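Local coordinates for protein profilin (Schizosaccharomyces pombe, PDB 3D9Y) that binds monomeric actin one to one, holding back or promoting its polymerization according to concentration, and is essential for cytokinesis in fission yeast, at residues 14-19 and 108-113; 4-9 and 116-121; 49-54 and 90-95; 60-65 and 69-74. All coordinates share one frame; numbering follows the deposited sequence.

Contact 1: 14-19 and 108-113; sequences TGKIDR and PGEAAK
The loop carrying Lys-16 and Ile-17 passes the first turn of the helix that holds Glu-110 and Ala-111, with Ile-17 and Ala-111 the nearest pair of CA atoms across the contact, 6.4 Å apart. Two side-chain pairs join them, one ionic and one apolar. Lys-16 bends at its second torsion (chi2 -77°) and then runs extended, which carries the ammonium group up to the carboxylate of Glu-110. NZ of Lys-16 lies 2.8 Å from OE2 of Glu-110, a salt bridge made on the syn side of that oxygen and 26° out of the carboxylate plane. The aliphatic end of the lysine shares the approach, its CE 3.3 Å from the same OE2. The other oxygen, OE1, accepts from the backbone N of Leu-107, just ahead of the helix, so the two ends of the carboxylate are gripped by different partners. With a serine in place of Lys-16, OE2 of Glu-110 would probably be left without its cationic mate. The apolar pair is deeper: CG1 of Ile-17 meets CB of Ala-111 at 4.3 Å, both residues being buried. The loop braces itself, since OG1 of Thr-14 accepts from N of Lys-16 at 3.1 Å, an ST turn leading out of helix 3-12. The contact thus ties the link between helix 3-12 and strand 19-24 to the start of helix 108-125; Ile-17 also packs on Ile-114 and Thr-115 of that helix, and Ala-111 on Tyr-102 of strand 96-102 and Ile-89 of strand 86-92.

Contact 2: 4-9 and 116-121; sequences QAYVDT and EALADY
Tyr-6 points its ring at the C-terminal helix and meets Leu-118 with one ring edge, CD1 of the tyrosine lying 3.9 Å from CD1 of the leucine. This is the pairing of N- and C-terminal helices on one side of the central sheet that marks the profilin fold, here between helix 3-12 and helix 108-125; in profilins the aromatic groove along these helices binds poly-L-proline, and probably does so here. The leucine methyl sits in the plane of the tyrosine ring, not over a face. CG of Leu-118 is anti to the backbone N (chi1 -166°), which sends both methyls across to the ring; CD2 follows at 4.1 Å from CD1 of Tyr-6. No hydrogen bond crosses between the segments, and the contact lies at the surface. Around it, Tyr-6 also touches Ile-22 of strand 19-24, its ring meets that of Trp-3 with the planes at about 35°, and Leu-118 reaches on to Ser-10 and Leu-11, so helix, helix and sheet come together here. Were Tyr-6 an alanine, a gap is likely to open beside the methyls of Leu-118, with the ring of Tyr-121 freer to turn on that side. One turn further along helix 108-125, the side chains of Tyr-121 and Tyr-6 cross at about a right angle, and the phenol oxygen OH of Tyr-6 lies in the plane of the Tyr-121 ring, 3.4 Å from its edge carbon CE2.

Contact 3: 49-54 and 90-95; sequences AGFQDP and CVATKL
The ring of Phe-51 has the methyl of Ala-92 over one face and the carbonyl oxygen of Cys-90 at its edge, in plane. The methyl sits almost exactly above the middle of the ring: CB of Ala-92 is 4.0 Å from the Phe-51 centroid and only 10° off the ring normal, a CH-pi contact. The ring spans a gap of 7.8 Å between the CA atoms of Phe-51 and Ala-92. At the rim, CZ of Phe-51 lies 3.9 Å from O of Cys-90 and 4.1 Å from CB of Cys-90. Ala-92 and Cys-90, two apart on strand 86-92, both direct their CB atoms to the phenylalanine, while Val-91 between them turns its own away, toward helix 108-125. This is how profilin stacks its layers: the sheet has the terminal helices on one side and helix 41-52 on the other, and here Phe-51 lays helix 41-52 against the sheet. Its CG stands anti to the carbonyl carbon (chi1 -73°), which drops the ring from the helix onto the strand. Arg-25 touches both Phe-51 and Ala-92.

Contact 4: 60-65 and 69-74; sequences TGIILA and YITIRA
Tyr-69 has CG anti to its carbonyl carbon (chi1 -61°), and Ile-62 places CG1 in the same way (chi1 -54°), which lays the tyrosine ring along strand 62-64 and sends the isoleucine tip to Thr-71. The ring edge comes up to the carbonyl oxygen of Ile-62, in plane, with CD2 of Tyr-69 3.4 Å from that O. Further out, a water bridges the phenol OH of Tyr-69 and the carbonyl O of Leu-64, at 2.8 Å from each, and donates to the carbonyl. The ring is therefore fastened at its far end as well as at its root. At the root, Ile-62 and Tyr-69 form an antiparallel hydrogen-bonded pair: N of Ile-62 gives to O of Tyr-69 at 3.0 Å, and N of Tyr-69 returns a nearly straight bond (174°) to O of Ile-62. Two residues on from Tyr-69, OG1 of Thr-71 lies against CG1 of Ile-62, 3.5 Å away, the two side chains crossing at about a right angle; this hydroxyl has its hydrogen bond with O of Met-57. The same OG1 lies 3.4 Å from CA of Gly-61, where a side chain would run into O of Tyr-69. The result is a beta hairpin at the edge of the profilin sheet, strand 62-64 being one of its two outermost strands. Beyond strand 67-74, which carries a classic beta bulge with Ile-72 and Arg-73 opposite Tyr-80, comes strand 78-83; helix 56-60 leads into the hairpin, its Met-57 touching Ile-62, and Leu-64 reaches Ile-88 and Cys-90 of strand 86-92.

Overall arrangement
The four contacts hold together a single antiparallel sheet and the helices on its two sides. Contacts 1 and 2 share helix 108-125, with centres about 11 Å apart, and bind the N-terminal region to the C-terminal helix. Contact 3 lies across the chain's centre from contact 1, its own centre about 16 Å from that of contact 2; Val-91 touches Ala-119 and Glu-116, linking contacts 2 and 3 where helix 108-125 lies on the sheet. Contact 4 reaches the same sheet, its centre about 13 Å from that of contact 3, and Cys-90 meets Leu-64 there. Along the chain they nest: 4 within 3, 3 within 1, and 1 within 2, so the chain's two ends close one compact domain.

Contact 1: 14-19 and 108-113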
loop_
_atom_site.group_PDB
_atom_site.type_symbol
_atom_site.label_atom_id
_atom_site.label_comp_id
_atom_site.label_asym_id
_atom_site.label_seq_id
_atom_site.Cartn_x
_atom_site.Cartn_y
_atom_site.Cartn_z
ATOM N N THR A 14 -2.257 14.930 1.756
ATOM C CA THR A 14 -1.624 15.132 3.056
ATOM C C THR A 14 -0.236 15.769 2.966
ATOM O O THR A 14 0.248 16.325 3.949
ATOM C CB THR A 14 -1.444 13.811 3.814
ATOM O OG1 THR A 14 -0.478 12.988 3.126
ATOM C CG2 THR A 14 -2.783 13.087 3.956
ATOM N N GLY A 15 0.436 15.622 1.823
ATOM C CA GLY A 15 1.810 16.106 1.679
ATOM C C GLY A 15 2.872 15.151 2.208
ATOM O O GLY A 15 4.066 15.435 2.106
ATOM N N LYS A 16 2.447 14.007 2.750
ATOM C CA LYS A 16 3.358 13.034 3.360
ATOM C C LYS A 16 3.533 11.765 2.512
ATOM O O LYS A 16 4.468 10.991 2.729
ATOM C CB LYS A 16 2.846 12.623 4.747
ATOM C CG LYS A 16 2.445 13.768 5.691
ATOM C CD LYS A 16 3.610 14.471 6.326
ATOM C CE LYS A 16 3.112 15.448 7.408
ATOM N NZ LYS A 16 4.212 16.092 8.158
ATOM N N ILE A 17 2.606 11.541 1.585
ATOM C CA ILE A 17 2.571 10.361 0.743
ATOM C C ILE A 17 2.577 10.856 -0.683
ATOM O O ILE A 17 1.680 11.587 -1.066
ATOM C CB ILE A 17 1.305 9.546 1.011
ATOM C CG1 ILE A 17 1.410 8.900 2.398
ATOM C CG2 ILE A 17 1.084 8.488 -0.080
ATOM C CD1 ILE A 17 0.095 8.351 2.944
ATOM N N ASP A 18 3.589 10.468 -1.452
ATOM C CA ASP A 18 3.823 11.091 -2.763
ATOM C C ASP A 18 3.308 10.265 -3.949
ATOM O O ASP A 18 3.102 10.811 -5.041
ATOM C CB ASP A 18 5.298 11.505 -2.926
ATOM C CG ASP A 18 6.253 10.331 -2.946
ATOM O OD1 ASP A 18 5.866 9.238 -2.514
ATOM O OD2 ASP A 18 7.404 10.504 -3.399
ATOM N N ARG A 19 3.064 8.970 -3.732
ATOM C CA ARG A 19 2.385 8.117 -4.720
ATOM C C ARG A 19 1.483 7.145 -3.972
ATOM O O ARG A 19 1.772 6.784 -2.827
ATOM C CB ARG A 19 3.376 7.328 -5.598
ATOM C CG ARG A 19 4.706 8.013 -5.903
ATOM C CD ARG A 19 5.528 7.208 -6.911
ATOM N NE ARG A 19 5.179 7.544 -8.291
ATOM C CZ ARG A 19 5.564 6.855 -9.367
ATOM N NH1 ARG A 19 6.328 5.771 -9.258
ATOM N NH2 ARG A 19 5.184 7.261 -10.571
ATOM N N PRO A 108 8.538 7.264 8.650
ATOM C CA PRO A 108 7.811 6.040 8.287
ATOM C C PRO A 108 6.557 5.860 9.142
ATOM O O PRO A 108 5.522 5.381 8.649
ATOM C CB PRO A 108 8.834 4.926 8.559
ATOM C CG PRO A 108 10.149 5.596 8.505
ATOM C CD PRO A 108 9.938 6.978 9.015
ATOM N N GLY A 109 6.661 6.255 10.407
ATOM C CA GLY A 109 5.540 6.257 11.321
ATOM C C GLY A 109 4.404 7.125 10.830
ATOM O O GLY A 109 3.246 6.774 11.030
ATOM N N GLU A 110 4.729 8.261 10.202
ATOM C CA GLU A 110 3.708 9.162 9.648
ATOM C C GLU A 110 2.914 8.534 8.514
ATOM O O GLU A 110 1.698 8.558 8.535
ATOM C CB GLU A 110 4.331 10.454 9.120
ATOM C CG GLU A 110 4.650 11.469 10.174
ATOM C CD GLU A 110 5.275 12.711 9.573
ATOM O OE1 GLU A 110 6.345 12.573 8.931
ATOM O OE2 GLU A 110 4.694 13.809 9.744
ATOM N N ALA A 111 3.611 7.978 7.523
ATOM C CA ALA A 111 2.936 7.352 6.384
ATOM C C ALA A 111 2.122 6.149 6.846
ATOM O O ALA A 111 0.989 5.955 6.396
ATOM C CB ALA A 111 3.939 6.940 5.316
ATOM N N ALA A 112 2.677 5.354 7.755
ATOM C CA ALA A 112 1.923 4.237 8.321
ATOM C C ALA A 112 0.655 4.701 9.034
ATOM O O ALA A 112 -0.416 4.131 8.837
ATOM C CB ALA A 112 2.789 3.436 9.267
ATOM N N LYS A 113 0.771 5.724 9.878
ATOM C CA LYS A 113 -0.373 6.193 10.675
ATOM C C LYS A 113 -1.500 6.683 9.765
ATOM O O LYS A 113 -2.661 6.329 9.956
ATOM C CB LYS A 113 0.053 7.300 11.646
ATOM C CG LYS A 113 0.792 6.772 12.880
ATOM C CD LYS A 113 1.629 7.855 13.577
ATOM C CE LYS A 113 2.568 7.264 14.617
ATOM N NZ LYS A 113 3.729 8.158 14.929
#

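Contact 2: 4-9 and 116-121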
loop_
_atom_site.group_PDB
_atom_site.type_symbol
_atom_site.label_atom_id
_atom_site.label_comp_id
_atom_site.label_asym_id
_atom_site.label_seq_id
_atom_site.Cartn_x
_atom_site.Cartn_y
_atom_site.Cartn_z
ATOM N N GLN A 4 -10.549 7.260 -6.824
ATOM C CA GLN A 4 -9.454 8.176 -7.169
ATOM C C GLN A 4 -9.334 9.314 -6.152
ATOM O O GLN A 4 -8.237 9.779 -5.870
ATOM C CB GLN A 4 -9.610 8.739 -8.585
ATOM C CG GLN A 4 -8.380 9.513 -9.085
ATOM C CD GLN A 4 -7.116 8.653 -9.122
ATOM O OE1 GLN A 4 -7.164 7.486 -9.485
ATOM N NE2 GLN A 4 -5.984 9.235 -8.745
ATOM N N ALA A 5 -10.465 9.757 -5.609
ATOM C CA ALA A 5 -10.471 10.830 -4.615
ATOM C C ALA A 5 -9.788 10.401 -3.323
ATOM O O ALA A 5 -9.194 11.218 -2.630
ATOM C CB ALA A 5 -11.873 11.264 -4.325
ATOM N N TYR A 6 -9.909 9.125 -2.984
ATOM C CA TYR A 6 -9.183 8.584 -1.842
ATOM C C TYR A 6 -7.670 8.696 -2.067
ATOM O O TYR A 6 -6.921 9.048 -1.161
ATOM C CB TYR A 6 -9.616 7.135 -1.560
ATOM C CG TYR A 6 -10.875 7.034 -0.731
ATOM C CD1 TYR A 6 -10.812 7.004 0.654
ATOM C CD2 TYR A 6 -12.130 6.960 -1.328
ATOM C CE1 TYR A 6 -11.962 6.913 1.426
ATOM C CE2 TYR A 6 -13.286 6.865 -0.566
ATOM C CZ TYR A 6 -13.194 6.847 0.811
ATOM O OH TYR A 6 -14.330 6.749 1.577
ATOM N N VAL A 7 -7.217 8.418 -3.280
ATOM C CA VAL A 7 -5.796 8.526 -3.595
ATOM C C VAL A 7 -5.335 9.987 -3.571
ATOM O O VAL A 7 -4.382 10.340 -2.870
ATOM C CB VAL A 7 -5.477 7.870 -4.967
ATOM C CG1 VAL A 7 -4.101 8.287 -5.468
ATOM C CG2 VAL A 7 -5.574 6.362 -4.852
ATOM N N ASP A 8 -6.038 10.832 -4.325
ATOM C CA ASP A 8 -5.604 12.209 -4.557
ATOM C C ASP A 8 -5.801 13.092 -3.330
ATOM O O ASP A 8 -4.876 13.785 -2.894
ATOM C CB ASP A 8 -6.339 12.797 -5.762
ATOM C CG ASP A 8 -5.919 12.170 -7.090
ATOM O OD1 ASP A 8 -4.835 11.536 -7.187
ATOM O OD2 ASP A 8 -6.684 12.319 -8.068
ATOM N N THR A 9 -7.004 13.068 -2.768
ATOM C CA THR A 9 -7.353 13.958 -1.671
ATOM C C THR A 9 -6.890 13.395 -0.333
ATOM O O THR A 9 -6.204 14.072 0.432
ATOM C CB THR A 9 -8.882 14.220 -1.637
ATOM O OG1 THR A 9 -9.282 14.893 -2.838
ATOM C CG2 THR A 9 -9.274 15.077 -0.435
ATOM N N GLU A 116 -2.884 3.463 7.704
ATOM C CA GLU A 116 -3.632 2.582 8.628
ATOM C C GLU A 116 -4.967 3.207 9.045
ATOM O O GLU A 116 -5.955 2.517 9.190
ATOM C CB GLU A 116 -2.802 2.258 9.870
ATOM C CG GLU A 116 -1.541 1.412 9.582
ATOM C CD GLU A 116 -1.766 -0.106 9.455
ATOM O OE1 GLU A 116 -2.912 -0.593 9.568
ATOM O OE2 GLU A 116 -0.754 -0.831 9.240
ATOM N N ALA A 117 -4.971 4.515 9.265
ATOM C CA ALA A 117 -6.183 5.226 9.675
ATOM C C ALA A 117 -7.213 5.217 8.560
ATOM O O ALA A 117 -8.399 4.954 8.810
ATOM C CB ALA A 117 -5.841 6.645 10.085
ATOM N N LEU A 118 -6.780 5.479 7.326
ATOM C CA LEU A 118 -7.688 5.424 6.180
ATOM C C LEU A 118 -8.257 4.006 6.012
ATOM O O LEU A 118 -9.412 3.839 5.673
ATOM C CB LEU A 118 -7.004 5.901 4.889
ATOM C CG LEU A 118 -7.915 6.200 3.704
ATOM C CD1 LEU A 118 -8.945 7.298 4.044
ATOM C CD2 LEU A 118 -7.104 6.561 2.461
ATOM N N ALA A 119 -7.430 2.994 6.249
ATOM C CA ALA A 119 -7.883 1.595 6.216
ATOM C C ALA A 119 -8.948 1.302 7.279
ATOM O O ALA A 119 -9.982 0.706 6.980
ATOM C CB ALA A 119 -6.696 0.667 6.378
ATOM N N ASP A 120 -8.686 1.738 8.512
ATOM C CA ASP A 120 -9.627 1.586 9.623
ATOM C C ASP A 120 -10.951 2.264 9.330
ATOM O O ASP A 120 -12.005 1.719 9.635
ATOM C CB ASP A 120 -9.039 2.165 10.908
ATOM C CG ASP A 120 -7.993 1.275 11.533
ATOM O OD1 ASP A 120 -7.961 0.063 11.212
ATOM O OD2 ASP A 120 -7.208 1.783 12.370
ATOM N N TYR A 121 -10.880 3.471 8.773
ATOM C CA TYR A 121 -12.083 4.188 8.293
ATOM C C TYR A 121 -12.864 3.330 7.306
ATOM O O TYR A 121 -14.045 3.068 7.499
ATOM C CB TYR A 121 -11.693 5.509 7.645
ATOM C CG TYR A 121 -12.818 6.267 6.984
ATOM C CD1 TYR A 121 -13.708 7.034 7.731
ATOM C CD2 TYR A 121 -12.977 6.261 5.600
ATOM C CE1 TYR A 121 -14.730 7.754 7.118
ATOM C CE2 TYR A 121 -13.989 6.971 4.984
ATOM C CZ TYR A 121 -14.863 7.733 5.744
ATOM O OH TYR A 121 -15.872 8.451 5.134
#

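Contact 3: 49-54 and 90-95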
loop_
_atom_site.group_PDB
_atom_site.type_symbol
_atom_site.label_atom_id
_atom_site.label_comp_id
_atom_site.label_asym_id
_atom_site.label_seq_id
_atom_site.Cartn_x
_atom_site.Cartn_y
_atom_site.Cartn_z
ATOM N N ALA A 49 -1.505 -12.272 -2.365
ATOM C CA ALA A 49 -1.036 -13.554 -1.826
ATOM C C ALA A 49 -0.162 -13.373 -0.580
ATOM O O ALA A 49 -0.213 -14.187 0.344
ATOM C CB ALA A 49 -0.282 -14.332 -2.891
ATOM N N GLY A 50 0.629 -12.300 -0.550
ATOM C CA GLY A 50 1.445 -11.961 0.619
ATOM C C GLY A 50 0.675 -11.831 1.921
ATOM O O GLY A 50 1.129 -12.282 2.965
ATOM N N PHE A 51 -0.499 -11.208 1.876
ATOM C CA PHE A 51 -1.293 -11.046 3.093
ATOM C C PHE A 51 -1.784 -12.393 3.633
ATOM O O PHE A 51 -2.043 -12.528 4.828
ATOM C CB PHE A 51 -2.470 -10.093 2.853
ATOM C CG PHE A 51 -2.052 -8.662 2.734
ATOM C CD1 PHE A 51 -1.684 -7.943 3.864
ATOM C CD2 PHE A 51 -2.002 -8.036 1.498
ATOM C CE1 PHE A 51 -1.287 -6.606 3.759
ATOM C CE2 PHE A 51 -1.608 -6.690 1.400
ATOM C CZ PHE A 51 -1.245 -5.996 2.523
ATOM N N GLN A 52 -1.882 -13.382 2.747
ATOM C CA GLN A 52 -2.304 -14.738 3.117
ATOM C C GLN A 52 -1.162 -15.553 3.744
ATOM O O GLN A 52 -1.418 -16.580 4.375
ATOM C CB GLN A 52 -2.845 -15.489 1.891
ATOM C CG GLN A 52 -3.927 -14.754 1.089
ATOM C CD GLN A 52 -4.237 -15.409 -0.258
ATOM O OE1 GLN A 52 -5.254 -15.105 -0.881
ATOM N NE2 GLN A 52 -3.360 -16.310 -0.713
ATOM N N ASP A 53 0.089 -15.120 3.541
ATOM C CA ASP A 53 1.273 -15.779 4.142
ATOM C C ASP A 53 2.360 -14.726 4.410
ATOM O O ASP A 53 3.379 -14.653 3.708
ATOM C CB ASP A 53 1.793 -16.897 3.240
ATOM C CG ASP A 53 2.973 -17.657 3.848
ATOM O OD1 ASP A 53 3.278 -17.479 5.052
ATOM O OD2 ASP A 53 3.594 -18.454 3.116
ATOM N N PRO A 54 2.123 -13.870 5.405
ATOM C CA PRO A 54 3.007 -12.718 5.591
ATOM C C PRO A 54 4.514 -13.005 5.753
ATOM O O PRO A 54 5.316 -12.270 5.176
ATOM C CB PRO A 54 2.404 -12.017 6.803
ATOM C CG PRO A 54 0.948 -12.406 6.762
ATOM C CD PRO A 54 1.012 -13.856 6.372
ATOM N N CYS A 90 1.587 -0.834 2.866
ATOM C CA CYS A 90 0.459 -1.562 2.296
ATOM C C CYS A 90 -0.447 -2.057 3.426
ATOM O O CYS A 90 0.009 -2.741 4.332
ATOM C CB CYS A 90 0.948 -2.747 1.490
ATOM S SG CYS A 90 2.118 -2.335 0.188
ATOM N N VAL A 91 -1.736 -1.738 3.341
ATOM C CA VAL A 91 -2.665 -2.062 4.414
ATOM C C VAL A 91 -3.952 -2.625 3.821
ATOM O O VAL A 91 -4.588 -1.998 2.966
ATOM C CB VAL A 91 -2.966 -0.848 5.291
ATOM C CG1 VAL A 91 -3.814 -1.254 6.491
ATOM C CG2 VAL A 91 -1.665 -0.208 5.773
ATOM N N ALA A 92 -4.328 -3.813 4.284
ATOM C CA ALA A 92 -5.520 -4.494 3.775
ATOM C C ALA A 92 -6.777 -4.132 4.570
ATOM O O ALA A 92 -6.756 -4.057 5.803
ATOM C CB ALA A 92 -5.291 -6.003 3.788
ATOM N N THR A 93 -7.870 -3.900 3.851
ATOM C CA THR A 93 -9.197 -3.717 4.451
ATOM C C THR A 93 -10.000 -4.991 4.180
ATOM O O THR A 93 -9.423 -6.022 3.826
ATOM C CB THR A 93 -9.915 -2.456 3.891
ATOM O OG1 THR A 93 -10.248 -2.635 2.506
ATOM C CG2 THR A 93 -9.047 -1.228 4.040
ATOM N N LYS A 94 -11.322 -4.944 4.341
ATOM C CA LYS A 94 -12.143 -6.115 4.067
ATOM C C LYS A 94 -12.084 -6.480 2.588
ATOM O O LYS A 94 -11.926 -7.649 2.236
ATOM C CB LYS A 94 -13.592 -5.875 4.499
ATOM C CG LYS A 94 -14.442 -7.133 4.511
ATOM C CD LYS A 94 -15.867 -6.867 4.977
ATOM C CE LYS A 94 -16.728 -6.269 3.870
ATOM N NZ LYS A 94 -18.151 -6.068 4.284
ATOM N N LEU A 95 -12.195 -5.470 1.733
ATOM C CA LEU A 95 -12.297 -5.662 0.290
ATOM C C LEU A 95 -11.121 -5.114 -0.526
ATOM O O LEU A 95 -11.026 -5.401 -1.719
ATOM C CB LEU A 95 -13.594 -5.017 -0.210
ATOM C CG LEU A 95 -14.891 -5.508 0.445
ATOM C CD1 LEU A 95 -16.084 -4.796 -0.166
ATOM C CD2 LEU A 95 -15.056 -7.019 0.327
#

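Contact 4: 60-65 and 69-74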
loop_
_atom_site.group_PDB
_atom_site.type_symbol
_atom_site.label_atom_id
_atom_site.label_comp_id
_atom_site.label_asym_id
_atom_site.label_seq_id
_atom_site.Cartn_x
_atom_site.Cartn_y
_atom_site.Cartn_z
ATOM N N THR A 60 10.821 -12.666 -0.306
ATOM C CA THR A 60 10.568 -12.157 -1.661
ATOM C C THR A 60 10.833 -10.664 -1.777
ATOM O O THR A 60 11.205 -10.172 -2.838
ATOM C CB THR A 60 9.107 -12.395 -2.080
ATOM O OG1 THR A 60 8.228 -11.704 -1.182
ATOM C CG2 THR A 60 8.783 -13.877 -2.066
ATOM N N GLY A 61 10.639 -9.946 -0.679
ATOM C CA GLY A 61 10.542 -8.494 -0.735
ATOM C C GLY A 61 9.185 -8.098 -1.271
ATOM O O GLY A 61 8.334 -8.952 -1.530
ATOM N N ILE A 62 8.990 -6.798 -1.453
ATOM C CA ILE A 62 7.729 -6.259 -1.936
ATOM C C ILE A 62 7.988 -5.629 -3.303
ATOM O O ILE A 62 8.731 -4.656 -3.400
ATOM C CB ILE A 62 7.180 -5.183 -0.970
ATOM C CG1 ILE A 62 7.073 -5.734 0.462
ATOM C CG2 ILE A 62 5.828 -4.677 -1.459
ATOM C CD1 ILE A 62 7.238 -4.687 1.528
ATOM N N ILE A 63 7.396 -6.190 -4.356
ATOM C CA ILE A 63 7.624 -5.705 -5.719
ATOM C C ILE A 63 6.398 -4.952 -6.219
ATOM O O ILE A 63 5.347 -5.553 -6.436
ATOM C CB ILE A 63 7.960 -6.852 -6.703
ATOM C CG1 ILE A 63 9.110 -7.712 -6.147
ATOM C CG2 ILE A 63 8.323 -6.278 -8.066
ATOM C CD1 ILE A 63 9.726 -8.687 -7.140
ATOM N N LEU A 64 6.535 -3.637 -6.386
ATOM C CA LEU A 64 5.440 -2.790 -6.889
ATOM C C LEU A 64 5.991 -1.680 -7.791
ATOM O O LEU A 64 7.036 -1.090 -7.498
ATOM C CB LEU A 64 4.654 -2.173 -5.731
ATOM C CG LEU A 64 4.032 -3.132 -4.707
ATOM C CD1 LEU A 64 3.774 -2.432 -3.401
ATOM C CD2 LEU A 64 2.755 -3.745 -5.239
ATOM N N ALA A 65 5.279 -1.408 -8.883
ATOM C CA ALA A 65 5.709 -0.429 -9.879
ATOM C C ALA A 65 7.155 -0.678 -10.312
ATOM O O ALA A 65 7.961 0.246 -10.396
ATOM C CB ALA A 65 5.537 0.991 -9.343
ATOM N N TYR A 69 11.235 -3.499 -2.800
ATOM C CA TYR A 69 11.507 -2.914 -1.491
ATOM C C TYR A 69 11.877 -4.012 -0.503
ATOM O O TYR A 69 11.406 -5.151 -0.616
ATOM C CB TYR A 69 10.286 -2.171 -0.952
ATOM C CG TYR A 69 9.839 -1.025 -1.822
ATOM C CD1 TYR A 69 10.084 0.298 -1.459
ATOM C CD2 TYR A 69 9.180 -1.261 -3.013
ATOM C CE1 TYR A 69 9.694 1.340 -2.272
ATOM C CE2 TYR A 69 8.774 -0.223 -3.830
ATOM C CZ TYR A 69 9.037 1.076 -3.458
ATOM O OH TYR A 69 8.624 2.105 -4.260
ATOM N N ILE A 70 12.718 -3.655 0.457
ATOM C CA ILE A 70 13.084 -4.541 1.548
ATOM C C ILE A 70 11.951 -4.541 2.565
ATOM O O ILE A 70 11.574 -3.482 3.060
ATOM C CB ILE A 70 14.374 -4.053 2.233
ATOM C CG1 ILE A 70 15.541 -4.075 1.238
ATOM C CG2 ILE A 70 14.676 -4.884 3.472
ATOM N N THR A 71 11.416 -5.728 2.864
ATOM C CA THR A 71 10.309 -5.870 3.806
ATOM C C THR A 71 10.788 -5.602 5.245
ATOM O O THR A 71 11.782 -6.189 5.698
ATOM C CB THR A 71 9.697 -7.294 3.708
ATOM O OG1 THR A 71 9.379 -7.602 2.339
ATOM C CG2 THR A 71 8.467 -7.417 4.549
ATOM N N ILE A 72 10.089 -4.716 5.959
ATOM C CA ILE A 72 10.414 -4.428 7.363
ATOM C C ILE A 72 9.293 -4.815 8.334
ATOM O O ILE A 72 9.523 -4.969 9.536
ATOM C CB ILE A 72 10.835 -2.952 7.575
ATOM C CG1 ILE A 72 9.694 -1.995 7.220
ATOM C CG2 ILE A 72 12.126 -2.660 6.780
ATOM C CD1 ILE A 72 9.887 -0.593 7.679
ATOM N N ARG A 73 8.084 -4.978 7.802
ATOM C CA ARG A 73 6.961 -5.500 8.564
ATOM C C ARG A 73 6.078 -6.310 7.636
ATOM O O ARG A 73 5.814 -5.897 6.502
ATOM C CB ARG A 73 6.156 -4.366 9.195
ATOM C CG ARG A 73 4.906 -4.840 9.937
ATOM C CD ARG A 73 4.319 -3.733 10.802
ATOM N NE ARG A 73 5.199 -3.371 11.909
ATOM C CZ ARG A 73 5.377 -4.092 13.018
ATOM N NH1 ARG A 73 4.743 -5.247 13.193
ATOM N NH2 ARG A 73 6.212 -3.665 13.955
ATOM N N ALA A 74 5.644 -7.477 8.111
ATOM C CA ALA A 74 4.649 -8.271 7.388
ATOM C C ALA A 74 3.782 -9.069 8.369
ATOM O O ALA A 74 4.264 -9.971 9.063
ATOM C CB ALA A 74 5.321 -9.175 6.383
HETATM O O HOH W 1 7.092 1.501 -6.523
#